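Local coordinates for protein putative glycyl-glycine endopeptidase lytM (Ruminococcus gnavus, PDB 3NYY) that is probably a metalloendopeptidase of the M23 family, related to the glycyl-glycine endopeptidase LytM that cuts cell-wall peptides, at residues P16-Q21 and L43-T48. Numbering follows the deposited sequence.
Sequences PDFRRQ and LYWMAT. With SO4 (sulfate ion), chain E.
Gln21 NE2 lies over the centre of the Phe18 ring, 3.7 Å above its plane, while CZ3 and CH2 of the Trp45 six-membered ring come obliquely against both side chains. This is helix-to-helix packing within the helical N-terminal part of a LytM-type protein: helix 16-20 and the turn after it meet helix 37-48, and Trp45 contributes more than half of the 158 Å² buried between the segments. The two aromatic rings are oblique, their planes 76° apart. Phe18 CE1 touches Trp45 CZ3 at 3.9 Å. Phe18 has CG anti to its own N, which swings the ring end closer to helix 37-48 than its CB direction would suggest.

Gln21 has just left the helix with positive phi. A bend at chi2 folds its amide back over Phe18, so that NE2 sits 3.4 Å from Trp45 CH2. The amide and indole planes are 71° apart. The carboxamide is gripped at both ends: OE1 accepts from the indole NE1 of Trp88, and NE2 donates back to the helix. This buried polar group therefore has its rotation fixed among aromatic neighbours. With an alanine in place of Gln21, Phe18 O and Trp88 NE1 would probably lose their mates, and a gap is likely to open beside Trp45 CH2.

Trp45 NE1 donates its N-H to the carbonyl O of Pro22, which directly follows Gln21, while Phe50 stacks on the Trp45 ring. Away from Trp45, Arg19 NE donates to Ser231 O and its NH1 to sulfate O1, 2.8 Å away; Arg117 shares this ion, probably picked up from the crystallisation liquor. Back at the helix end, Gln21 NE2 reaches Phe18 O at 2.9 Å, with an N-H...O angle of 162°.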
loop_
_atom_site.group_PDB
_atom_site.type_symbol
_atom_site.label_atom_id
_atom_site.label_comp_id
_atom_site.label_asym_id
_atom_site.label_seq_id
_atom_site.Cartn_x
_atom_site.Cartn_y
_atom_site.Cartn_z
ATOM N N PRO A 16 -9.683 -16.859 -11.081
ATOM C CA PRO A 16 -8.717 -15.834 -10.665
ATOM C C PRO A 16 -9.031 -14.410 -11.149
ATOM O O PRO A 16 -8.834 -13.448 -10.378
ATOM C CB PRO A 16 -7.429 -16.316 -11.300
ATOM C CG PRO A 16 -7.564 -17.808 -11.273
ATOM C CD PRO A 16 -9.001 -18.045 -11.611
ATOM N N ASP A 17 -9.511 -14.231 -12.387
ATOM C CA ASP A 17 -9.789 -12.885 -12.860
ATOM C C ASP A 17 -10.997 -12.253 -12.127
ATOM O O ASP A 17 -10.998 -11.058 -11.897
ATOM C CB ASP A 17 -10.047 -12.846 -14.375
ATOM C CG ASP A 17 -8.813 -13.102 -15.204
ATOM O OD1 ASP A 17 -7.680 -12.914 -14.726
ATOM O OD2 ASP A 17 -8.978 -13.497 -16.372
ATOM N N PHE A 18 -11.996 -13.047 -11.744
ATOM C CA PHE A 18 -13.057 -12.528 -10.916
ATOM C C PHE A 18 -12.518 -12.111 -9.542
ATOM O O PHE A 18 -12.827 -11.025 -9.031
ATOM C CB PHE A 18 -14.189 -13.537 -10.778
ATOM C CG PHE A 18 -15.293 -13.061 -9.894
ATOM C CD1 PHE A 18 -16.299 -12.232 -10.408
ATOM C CD2 PHE A 18 -15.308 -13.364 -8.539
ATOM C CE1 PHE A 18 -17.333 -11.778 -9.584
ATOM C CE2 PHE A 18 -16.325 -12.886 -7.709
ATOM C CZ PHE A 18 -17.342 -12.086 -8.234
ATOM N N ARG A 19 -11.719 -12.967 -8.943
ATOM C CA ARG A 19 -11.203 -12.656 -7.608
ATOM C C ARG A 19 -10.395 -11.378 -7.581
ATOM O O ARG A 19 -10.419 -10.634 -6.593
ATOM C CB ARG A 19 -10.415 -13.810 -7.029
ATOM C CG ARG A 19 -11.224 -15.044 -6.830
ATOM C CD ARG A 19 -10.367 -16.196 -6.334
ATOM N NE ARG A 19 -9.892 -15.960 -4.968
ATOM C CZ ARG A 19 -9.039 -16.723 -4.301
ATOM N NH1 ARG A 19 -8.499 -17.820 -4.853
ATOM N NH2 ARG A 19 -8.698 -16.418 -3.046
ATOM N N ARG A 20 -9.672 -11.135 -8.682
ATOM C CA ARG A 20 -8.844 -9.927 -8.786
ATOM C C ARG A 20 -9.632 -8.615 -8.918
ATOM O O ARG A 20 -9.137 -7.560 -8.541
ATOM C CB ARG A 20 -7.850 -10.112 -9.938
ATOM C CG ARG A 20 -6.890 -8.909 -10.160
ATOM C CD ARG A 20 -5.738 -9.242 -11.099
ATOM N NE ARG A 20 -6.213 -9.854 -12.343
ATOM C CZ ARG A 20 -6.512 -9.209 -13.457
ATOM N NH1 ARG A 20 -6.386 -7.887 -13.550
ATOM N NH2 ARG A 20 -6.989 -9.890 -14.497
ATOM N N GLN A 21 -10.860 -8.684 -9.448
ATOM C CA GLN A 21 -11.773 -7.540 -9.589
ATOM C C GLN A 21 -11.181 -6.431 -10.439
ATOM O O GLN A 21 -10.993 -5.330 -9.968
ATOM C CB GLN A 21 -12.185 -7.010 -8.217
ATOM C CG GLN A 21 -12.910 -7.992 -7.355
ATOM C CD GLN A 21 -14.402 -8.068 -7.569
ATOM O OE1 GLN A 21 -15.136 -7.105 -7.303
ATOM N NE2 GLN A 21 -14.878 -9.255 -8.064
ATOM N N LEU A 43 -21.495 -6.868 -16.004
ATOM C CA LEU A 43 -21.675 -6.726 -17.461
ATOM C C LEU A 43 -20.400 -6.291 -18.166
ATOM O O LEU A 43 -20.084 -6.762 -19.251
ATOM C CB LEU A 43 -22.830 -5.772 -17.755
ATOM C CG LEU A 43 -24.202 -6.352 -17.378
ATOM C CD1 LEU A 43 -25.276 -5.230 -17.350
ATOM C CD2 LEU A 43 -24.629 -7.490 -18.286
ATOM N N TYR A 44 -19.681 -5.381 -17.549
ATOM C CA TYR A 44 -18.405 -4.922 -18.025
ATOM C C TYR A 44 -17.422 -6.064 -18.151
ATOM O O TYR A 44 -16.754 -6.188 -19.203
ATOM C CB TYR A 44 -17.896 -3.845 -17.083
ATOM C CG TYR A 44 -16.502 -3.406 -17.337
ATOM C CD1 TYR A 44 -16.212 -2.553 -18.399
ATOM C CD2 TYR A 44 -15.461 -3.802 -16.507
ATOM C CE1 TYR A 44 -14.919 -2.111 -18.637
ATOM C CE2 TYR A 44 -14.149 -3.358 -16.747
ATOM C CZ TYR A 44 -13.897 -2.513 -17.819
ATOM O OH TYR A 44 -12.625 -2.098 -18.064
ATOM N N TRP A 45 -17.365 -6.928 -17.129
ATOM C CA TRP A 45 -16.471 -8.096 -17.204
ATOM C C TRP A 45 -16.863 -9.078 -18.287
ATOM O O TRP A 45 -15.999 -9.660 -18.956
ATOM C CB TRP A 45 -16.337 -8.788 -15.869
ATOM C CG TRP A 45 -15.602 -7.956 -14.826
ATOM C CD1 TRP A 45 -14.540 -7.086 -15.051
ATOM C CD2 TRP A 45 -15.869 -7.913 -13.413
ATOM N NE1 TRP A 45 -14.153 -6.517 -13.862
ATOM C CE2 TRP A 45 -14.944 -7.001 -12.845
ATOM C CE3 TRP A 45 -16.804 -8.546 -12.584
ATOM C CZ2 TRP A 45 -14.918 -6.713 -11.467
ATOM C CZ3 TRP A 45 -16.806 -8.261 -11.216
ATOM C CH2 TRP A 45 -15.875 -7.338 -10.674
HETATM N N MSE A 46 -18.167 -9.323 -18.451
HETATM C CA MSE A 46 -18.604 -10.208 -19.511
HETATM C C MSE A 46 -18.283 -9.668 -20.887
HETATM O O MSE A 46 -17.773 -10.405 -21.737
HETATM C CB MSE A 46 -20.121 -10.489 -19.389
HETATM C CG MSE A 46 -20.482 -11.466 -18.283
HETATM SE SE MSE A 46 -19.782 -13.231 -18.531
HETATM C CE MSE A 46 -18.558 -13.394 -17.203
ATOM N N ALA A 47 -18.526 -8.385 -21.099
ATOM C CA ALA A 47 -18.352 -7.785 -22.411
ATOM C C ALA A 47 -16.865 -7.654 -22.770
ATOM O O ALA A 47 -16.550 -7.643 -23.956
ATOM C CB ALA A 47 -19.030 -6.415 -22.465
ATOM N N THR A 48 -15.983 -7.522 -21.767
ATOM C CA THR A 48 -14.532 -7.366 -21.980
ATOM C C THR A 48 -13.715 -8.640 -21.700
ATOM O O THR A 48 -12.487 -8.585 -21.727
ATOM C CB THR A 48 -13.948 -6.264 -21.087
ATOM O OG1 THR A 48 -14.129 -6.639 -19.713
ATOM C CG2 THR A 48 -14.626 -4.883 -21.365
HETATM S S SO4 E . -6.430 -20.772 -3.074
HETATM O O1 SO4 E . -7.341 -19.640 -3.117
HETATM O O2 SO4 E . -6.516 -21.374 -1.744
HETATM O O3 SO4 E . -6.802 -21.724 -4.122
HETATM O O4 SO4 E . -5.053 -20.329 -3.313
#